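Local coordinates for protein separin (Saccharomyces cerevisiae, PDB 5U1T) that acts as a caspase-like cysteine protease that cleaves the cohesin subunit Scc1 at anaphase onset, releasing sister chromatids for segregation, at residues Y865-A868 / E869-I872; T576-S579 / K580-L584; F878-N882 / K883-K887; L612-L615 / N616-F620. One frame throughout, in Å; residues are numbered along the deposited sequence.

All four contacts are local and lie in the helical region, away from the probable catalytic cysteine. Interaction 4 is buried, with aromatic and leucine side chains meeting; interactions 2 and 3 are partly buried, and interaction 1 lies at the surface, relying on a carboxylate and backbone bonds, where interaction 2 uses a threonine hydroxyl. Interactions 3 and 4 end a helix with a Schellman motif, interaction 2 starts one, and interaction 1 is a loop turn into helix 872-881, whose far end is interaction 3. Phe620 of interaction 4 touches Asp867 and Ala870 of interaction 1 and Leu578 of interaction 2. Interaction 3 touches none of the others, its nearest atoms about 6 Å from interaction 1.

Interaction 1: Y865-A868 / E869-I872; sequences YLDA and EADI
Asp867 closes this turn through backbone bonds to the residues three and four further on. Its O accepts from Asp871 N at 3.1 Å, in a nearly straight bond that continues the line of the carbonyl. Ala870 N reaches the same Asp867 O at 3.0 Å, but from above the carbonyl plane and along a more bent path. One side-chain bond joins them: Asp867 OD1 takes Ala870 N at 2.9 Å, so that a single N-H is shared between the main-chain and carboxylate oxygens of one residue. The donor stands well above the carboxylate plane, 53° out of it. With CG of Asp867 turned beside the carbonyl carbon (chi1 178°), the acid folds back over the following residues. Van der Waals contact completes the turn, the methyl of Ala870 resting on the carboxylate with CB 3.4 Å from Asp867 CG. The Phe620 ring packs against both side chains. Replacing Asp867 by an alanine would probably leave Ala870 N with the bent backbone bond alone and open a gap where the carboxylate touches the Ala870 methyl and Ser579. The carboxylate of Asp871 points into the next helix, where it bonds the hydroxyls of Thr873 and Ser874. Bonds from both the side-chain and main-chain oxygens of Asp867 fit an Asx motif, in the loop between helices 849-863 and 872-881, and it runs into Asp871, the N-cap of the second helix.

Interaction 2: T576-S579 / K580-L584; sequences TNLS and KITKL
Leu578 and Thr582 form the close-packed side of this helical turn, their side chains lying next to each other and pointing the same way. Leu578 O is gripped twice by Thr582: the backbone N comes to 3.0 Å and OG1 donates at 2.6 Å, the two reaching it from opposite faces of the carbonyl plane. The hydroxyl can do this because OG1 lies beside the backbone N of Thr582 (chi1 -49°), which turns it back along the helix. Its own proton is thereby spent on the main chain, and Leu578 CD1 lies 3.7 Å from the same OG1. Both residues press on Leu615 of helix 602-617. Ile581 is also buried, with CG1 and CG2 spread over Asn577 O, at 3.3 Å and 3.4 Å respectively; the branches then pack on Leu565 and Leu566 of helix 557-572. The solvent side is looser. Lys580 stays near the turn only with its CB, 3.6 Å from Asn577 O, while the rest of its chain leads away. Lys583 lays the start of its chain past Ser579, with CB 3.6 Å from Ser579 O, and touches Leu623. Backbone bonds from Ile581 N to Asn577 O and from Lys583 N to Ser579 O run alongside. This is the first turn of helix 578-590, in which a threonine hydroxyl bonds the carbonyl four residues earlier, a common use of threonine inside alpha-helices.

Interaction 3: F878-N882 / K883-K887; sequences FLYDN and KEFVK
Leu879 O receives Glu884 N at 2.8 Å, and Asn882 N adds a second, weak bond to it. One residue further on, Tyr880 O takes Lys883 N at 3.0 Å, the donor lying above the carbonyl plane. These two nested bonds, with Lys883 at positive phi (66°), make a Schellman motif that ends helix 872-881. The reversal carries the following side chains back across the helix end. Leu879 and Glu884 cross at about a right angle, and Leu879 CD1 goes on to meet Lys887 O at 3.4 Å. On another side the Tyr880 and Phe885 rings meet obliquely, planes 43° apart, with CD1 of Tyr880 3.8 Å from CE1 of Phe885. The edge of the Phe885 ring also faces the tyrosine's own carbonyl, CE1 standing 3.5 Å from Tyr880 O. Asn882 folds back on the last turn: its ND2 bonds Phe878 O at 2.6 Å, with the carbonyl oxygen close to the amide plane, and the same nitrogen sits over the centre of the Phe878 ring. The other end of that amide, OD1, accepts from Asn860, which fixes its rotation. Phe878 stacks on Phe863, Asp881 bonds His837 of helix 829-845, and Leu879 and Tyr880 both touch Leu888. The turn thus links helix 872-881, lying against helices 829-845 and 849-863, to helix 885-891, for which Glu884 is the N-cap.

Interaction 4: L612-L615 / N616-F620; sequences LCYL and NFNNF
Tyr614 swings its ring along the helix beside its own carbonyl carbon (chi1 -157°), while Asn618, four residues later, turns CG beside its backbone N (chi1 -79°); the two torsions bring the amide over one face of the ring. The planes are almost perpendicular, at 88°. Phe617 comes near the same ring obliquely, its CD1 4.5 Å from Tyr614 CE1. At the other end of the ring, Tyr614 OH bonds the backbone O of Leu574. A leucine in place of Tyr614 would take away the ring face on which the Asn618 amide stands and would probably leave Leu574 O without its hydroxyl partner. Leu615 meets Phe620 at about a right angle, CD2 touching both CB and CD2 of the phenylalanine at 3.6 Å. Beneath them Leu615 O accepts a nearly straight bond from Phe620 N at 2.9 Å and a weak one from Asn618 N. Asn619 N bonds Asn616 O at 3.1 Å. Cys613 O accepts Phe617 N at 3.1 Å, and a water weakly joins it to the Asn616 side chain. With Asn619 at positive phi, the two bonds to Leu615 O and Asn616 O define a Schellman motif, which ends helix 602-617 inside the helical domain and hands over to helix 621-633.

Interaction 1: Y865-A868 / E869-I872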
# COMPACT_ATOMS: atom_id res chain seq x y z
N TYR A 865 -2.11 11.87 17.32
CA TYR A 865 -2.45 10.45 17.30
C TYR A 865 -1.28 9.60 16.87
O TYR A 865 -1.45 8.43 16.53
CB TYR A 865 -3.63 10.20 16.36
CG TYR A 865 -4.89 10.91 16.79
CD1 TYR A 865 -4.99 12.29 16.75
CD2 TYR A 865 -6.00 10.19 17.23
CE1 TYR A 865 -6.12 12.95 17.14
CE2 TYR A 865 -7.16 10.84 17.62
CZ TYR A 865 -7.21 12.22 17.57
OH TYR A 865 -8.36 12.88 17.96
N LEU A 866 -0.09 10.19 16.85
CA LEU A 866 1.09 9.47 16.41
C LEU A 866 2.03 9.31 17.60
O LEU A 866 1.92 10.03 18.58
CB LEU A 866 1.76 10.20 15.24
CG LEU A 866 0.95 10.30 13.93
CD1 LEU A 866 1.74 10.95 12.80
CD2 LEU A 866 0.45 8.94 13.48
N ASP A 867 2.91 8.32 17.53
CA ASP A 867 3.91 8.14 18.56
C ASP A 867 5.16 8.94 18.13
O ASP A 867 5.98 8.46 17.34
CB ASP A 867 4.19 6.63 18.76
CG ASP A 867 5.27 6.35 19.82
OD1 ASP A 867 6.23 7.15 19.96
OD2 ASP A 867 5.19 5.29 20.49
N ALA A 868 5.30 10.14 18.69
CA ALA A 868 6.33 11.09 18.26
C ALA A 868 7.74 10.52 18.40
O ALA A 868 8.59 10.77 17.52
CB ALA A 868 6.21 12.39 19.04
N GLU A 869 7.99 9.75 19.47
CA GLU A 869 9.32 9.18 19.71
C GLU A 869 9.63 7.97 18.84
O GLU A 869 10.79 7.65 18.62
CB GLU A 869 9.49 8.79 21.18
CG GLU A 869 8.96 9.81 22.18
CD GLU A 869 9.99 10.20 23.26
OE1 GLU A 869 9.96 9.58 24.37
OE2 GLU A 869 10.80 11.13 23.01
N ALA A 870 8.61 7.29 18.34
CA ALA A 870 8.85 6.08 17.55
C ALA A 870 8.99 6.34 16.04
O ALA A 870 9.78 5.69 15.35
CB ALA A 870 7.74 5.07 17.80
N ASP A 871 8.19 7.29 15.54
CA ASP A 871 8.21 7.68 14.13
C ASP A 871 9.02 8.97 13.85
O ASP A 871 8.46 10.07 13.84
CB ASP A 871 6.78 7.84 13.63
CG ASP A 871 6.70 8.05 12.14
OD1 ASP A 871 7.76 8.15 11.48
OD2 ASP A 871 5.57 8.11 11.62
N ILE A 872 10.31 8.83 13.58
CA ILE A 872 11.17 10.01 13.44
C ILE A 872 10.85 10.77 12.14
O ILE A 872 10.89 11.98 12.12
CB ILE A 872 12.69 9.66 13.49
CG1 ILE A 872 13.54 10.93 13.46
CG2 ILE A 872 13.09 8.75 12.35
CD1 ILE A 872 13.13 11.99 14.48

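Interaction 2: T576-S579 / K580-L584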
# COMPACT_ATOMS: atom_id res chain seq x y z
N THR A 576 -1.54 3.29 20.12
CA THR A 576 -1.42 3.51 21.54
C THR A 576 -0.49 2.59 22.23
O THR A 576 0.33 2.99 23.02
CB THR A 576 -2.75 3.26 22.24
OG1 THR A 576 -3.81 3.83 21.48
CG2 THR A 576 -2.75 3.87 23.59
N ASN A 577 -0.67 1.32 21.97
CA ASN A 577 0.13 0.30 22.64
C ASN A 577 1.21 -0.34 21.80
O ASN A 577 1.89 -1.24 22.27
CB ASN A 577 -0.76 -0.81 23.17
CG ASN A 577 -1.62 -0.35 24.31
OD1 ASN A 577 -1.13 0.32 25.24
ND2 ASN A 577 -2.91 -0.65 24.24
N LEU A 578 1.37 0.12 20.56
CA LEU A 578 2.28 -0.51 19.60
C LEU A 578 3.70 -0.64 20.15
O LEU A 578 4.33 -1.71 20.08
CB LEU A 578 2.30 0.27 18.29
CG LEU A 578 3.05 -0.34 17.12
CD1 LEU A 578 2.93 -1.85 17.12
CD2 LEU A 578 2.52 0.21 15.80
N SER A 579 4.21 0.46 20.67
CA SER A 579 5.56 0.50 21.18
C SER A 579 5.73 -0.34 22.47
O SER A 579 6.67 -1.15 22.58
CB SER A 579 5.95 1.96 21.41
OG SER A 579 7.24 2.02 21.95
N LYS A 580 4.83 -0.16 23.42
CA LYS A 580 4.76 -0.98 24.64
C LYS A 580 4.87 -2.47 24.34
O LYS A 580 5.74 -3.15 24.88
CB LYS A 580 3.46 -0.71 25.41
CG LYS A 580 3.63 -0.42 26.89
CD LYS A 580 2.73 -1.33 27.77
CE LYS A 580 3.11 -1.19 29.27
NZ LYS A 580 2.32 -2.07 30.23
N ILE A 581 4.02 -2.97 23.44
CA ILE A 581 3.97 -4.40 23.18
C ILE A 581 5.08 -4.91 22.25
O ILE A 581 5.44 -6.08 22.33
CB ILE A 581 2.58 -4.84 22.61
CG1 ILE A 581 2.37 -4.36 21.19
CG2 ILE A 581 1.45 -4.35 23.51
CD1 ILE A 581 0.99 -4.63 20.68
N THR A 582 5.64 -4.08 21.39
CA THR A 582 6.78 -4.52 20.60
C THR A 582 7.98 -4.73 21.52
O THR A 582 8.79 -5.63 21.32
CB THR A 582 7.17 -3.52 19.49
OG1 THR A 582 6.00 -3.14 18.75
CG2 THR A 582 8.18 -4.14 18.53
N LYS A 583 8.09 -3.90 22.54
CA LYS A 583 9.20 -4.04 23.46
C LYS A 583 8.99 -5.23 24.35
O LYS A 583 9.92 -6.01 24.59
CB LYS A 583 9.37 -2.77 24.29
CG LYS A 583 10.48 -1.91 23.75
CD LYS A 583 10.20 -0.44 23.91
CE LYS A 583 11.20 0.38 23.08
NZ LYS A 583 12.65 -0.05 23.29
N LEU A 584 7.75 -5.38 24.83
CA LEU A 584 7.38 -6.53 25.64
C LEU A 584 7.69 -7.84 24.94
O LEU A 584 8.29 -8.74 25.53
CB LEU A 584 5.89 -6.48 25.98
CG LEU A 584 5.68 -5.79 27.32
CD1 LEU A 584 4.24 -5.43 27.50
CD2 LEU A 584 6.16 -6.73 28.39

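Interaction 3: F878-N882 / K883-K887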
# COMPACT_ATOMS: atom_id res chain seq x y z
N PHE A 878 6.73 17.11 11.24
CA PHE A 878 5.95 17.98 12.10
C PHE A 878 6.79 19.19 12.52
O PHE A 878 6.30 20.32 12.50
CB PHE A 878 5.45 17.19 13.32
CG PHE A 878 4.71 18.02 14.33
CD1 PHE A 878 3.39 18.40 14.12
CD2 PHE A 878 5.32 18.40 15.52
CE1 PHE A 878 2.70 19.15 15.08
CE2 PHE A 878 4.64 19.14 16.46
CZ PHE A 878 3.33 19.52 16.25
N LEU A 879 8.06 18.95 12.88
CA LEU A 879 8.95 20.00 13.37
C LEU A 879 9.24 21.04 12.29
O LEU A 879 9.27 22.24 12.56
CB LEU A 879 10.25 19.40 13.88
CG LEU A 879 10.09 18.57 15.16
CD1 LEU A 879 11.41 18.03 15.66
CD2 LEU A 879 9.42 19.41 16.22
N TYR A 880 9.45 20.55 11.07
CA TYR A 880 9.60 21.39 9.88
C TYR A 880 8.41 22.31 9.64
O TYR A 880 8.56 23.53 9.58
CB TYR A 880 9.78 20.50 8.67
CG TYR A 880 10.09 21.24 7.40
CD1 TYR A 880 11.33 21.81 7.20
CD2 TYR A 880 9.14 21.34 6.39
CE1 TYR A 880 11.63 22.47 6.05
CE2 TYR A 880 9.44 22.00 5.22
CZ TYR A 880 10.68 22.56 5.05
OH TYR A 880 11.01 23.22 3.89
N ASP A 881 7.23 21.72 9.48
CA ASP A 881 5.98 22.46 9.37
C ASP A 881 5.87 23.56 10.40
O ASP A 881 5.33 24.61 10.10
CB ASP A 881 4.77 21.53 9.54
CG ASP A 881 4.45 20.75 8.29
OD1 ASP A 881 4.83 21.22 7.20
OD2 ASP A 881 3.82 19.68 8.38
N ASN A 882 6.37 23.34 11.61
CA ASN A 882 6.13 24.33 12.64
C ASN A 882 7.34 25.22 12.92
O ASN A 882 7.43 25.83 13.98
CB ASN A 882 5.66 23.65 13.93
CG ASN A 882 4.30 22.96 13.76
OD1 ASN A 882 3.25 23.57 13.95
ND2 ASN A 882 4.32 21.68 13.41
N LYS A 883 8.27 25.28 11.97
CA LYS A 883 9.45 26.15 12.03
C LYS A 883 10.47 25.81 13.12
O LYS A 883 11.30 26.66 13.48
CB LYS A 883 9.03 27.60 12.23
CG LYS A 883 8.17 28.17 11.15
CD LYS A 883 8.86 28.09 9.83
CE LYS A 883 7.97 28.74 8.82
NZ LYS A 883 6.56 28.41 9.22
N GLU A 884 10.42 24.60 13.66
CA GLU A 884 11.38 24.25 14.72
C GLU A 884 12.57 23.48 14.18
O GLU A 884 12.80 22.34 14.55
CB GLU A 884 10.68 23.48 15.80
CG GLU A 884 9.74 24.39 16.53
CD GLU A 884 8.89 23.65 17.50
OE1 GLU A 884 7.65 23.80 17.41
OE2 GLU A 884 9.47 22.90 18.32
N PHE A 885 13.32 24.15 13.30
CA PHE A 885 14.41 23.51 12.59
C PHE A 885 15.50 23.11 13.56
O PHE A 885 16.24 22.15 13.32
CB PHE A 885 14.95 24.43 11.50
CG PHE A 885 13.88 25.04 10.64
CD1 PHE A 885 12.79 24.30 10.22
CD2 PHE A 885 13.97 26.37 10.25
CE1 PHE A 885 11.80 24.88 9.43
CE2 PHE A 885 12.99 26.95 9.47
CZ PHE A 885 11.90 26.21 9.05
N VAL A 886 15.60 23.82 14.67
CA VAL A 886 16.61 23.48 15.66
C VAL A 886 16.23 22.14 16.31
O VAL A 886 17.04 21.20 16.33
CB VAL A 886 16.75 24.59 16.73
CG1 VAL A 886 17.69 25.68 16.25
CG2 VAL A 886 15.38 25.18 17.08
N LYS A 887 15.00 22.07 16.80
CA LYS A 887 14.49 20.86 17.44
C LYS A 887 14.50 19.70 16.45
O LYS A 887 14.58 18.53 16.85
CB LYS A 887 13.08 21.12 18.00
CG LYS A 887 12.63 20.11 19.04
CD LYS A 887 11.52 20.68 19.92
CE LYS A 887 11.96 22.00 20.59
NZ LYS A 887 12.97 21.80 21.72

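Interaction 4: L612-L615 / N616-F620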
# COMPACT_ATOMS: atom_id res chain seq x y z
N LEU A 612 5.26 -6.67 12.46
CA LEU A 612 6.22 -6.11 11.52
C LEU A 612 5.49 -5.20 10.55
O LEU A 612 5.90 -4.05 10.33
CB LEU A 612 6.95 -7.21 10.77
CG LEU A 612 7.97 -8.06 11.51
CD1 LEU A 612 8.56 -9.08 10.57
CD2 LEU A 612 9.06 -7.21 12.09
N CYS A 613 4.40 -5.70 9.98
CA CYS A 613 3.60 -4.94 9.04
C CYS A 613 2.96 -3.70 9.66
O CYS A 613 2.85 -2.67 9.00
CB CYS A 613 2.53 -5.83 8.43
SG CYS A 613 1.24 -5.00 7.48
N TYR A 614 2.55 -3.75 10.92
CA TYR A 614 1.94 -2.56 11.52
C TYR A 614 3.02 -1.59 12.00
O TYR A 614 2.77 -0.39 12.05
CB TYR A 614 1.02 -2.93 12.67
CG TYR A 614 -0.05 -1.92 13.01
CD1 TYR A 614 -0.91 -1.43 12.03
CD2 TYR A 614 -0.24 -1.49 14.31
CE1 TYR A 614 -1.92 -0.54 12.34
CE2 TYR A 614 -1.25 -0.59 14.64
CZ TYR A 614 -2.08 -0.12 13.64
OH TYR A 614 -3.09 0.77 13.93
N LEU A 615 4.19 -2.10 12.36
CA LEU A 615 5.30 -1.24 12.70
C LEU A 615 5.73 -0.44 11.46
O LEU A 615 5.85 0.78 11.48
CB LEU A 615 6.49 -2.05 13.23
CG LEU A 615 6.45 -2.58 14.66
CD1 LEU A 615 7.70 -3.38 14.91
CD2 LEU A 615 6.29 -1.48 15.69
N ASN A 616 5.94 -1.17 10.37
CA ASN A 616 6.33 -0.59 9.11
C ASN A 616 5.34 0.43 8.55
O ASN A 616 5.72 1.48 8.06
CB ASN A 616 6.53 -1.72 8.11
CG ASN A 616 6.69 -1.23 6.72
OD1 ASN A 616 5.72 -0.81 6.07
ND2 ASN A 616 7.92 -1.30 6.23
N PHE A 617 4.06 0.12 8.63
CA PHE A 617 3.03 1.03 8.15
C PHE A 617 2.98 2.30 9.00
O PHE A 617 2.52 3.34 8.53
CB PHE A 617 1.70 0.29 8.12
CG PHE A 617 0.49 1.16 7.87
CD1 PHE A 617 -0.20 1.75 8.93
CD2 PHE A 617 -0.00 1.33 6.59
CE1 PHE A 617 -1.33 2.51 8.72
CE2 PHE A 617 -1.13 2.08 6.37
CZ PHE A 617 -1.79 2.69 7.44
N ASN A 618 3.45 2.23 10.24
CA ASN A 618 3.46 3.40 11.11
C ASN A 618 4.85 4.01 11.23
O ASN A 618 5.06 4.94 12.01
CB ASN A 618 2.92 3.08 12.49
CG ASN A 618 1.42 3.03 12.51
OD1 ASN A 618 0.81 1.98 12.78
ND2 ASN A 618 0.78 4.16 12.22
N ASN A 619 5.77 3.49 10.43
CA ASN A 619 7.14 3.97 10.36
C ASN A 619 7.80 3.93 11.74
O ASN A 619 8.41 4.88 12.19
CB ASN A 619 7.20 5.39 9.76
CG ASN A 619 6.35 5.54 8.47
OD1 ASN A 619 6.70 4.99 7.41
ND2 ASN A 619 5.25 6.29 8.57
N PHE A 620 7.68 2.80 12.44
CA PHE A 620 8.35 2.64 13.72
C PHE A 620 9.69 2.01 13.44
O PHE A 620 10.06 1.02 14.06
CB PHE A 620 7.54 1.76 14.68
CG PHE A 620 6.40 2.45 15.37
CD1 PHE A 620 5.73 3.50 14.78
CD2 PHE A 620 5.99 2.03 16.62
CE1 PHE A 620 4.66 4.12 15.44
CE2 PHE A 620 4.93 2.64 17.27
CZ PHE A 620 4.26 3.69 16.68
O HOH W 1 2.73 -2.15 5.67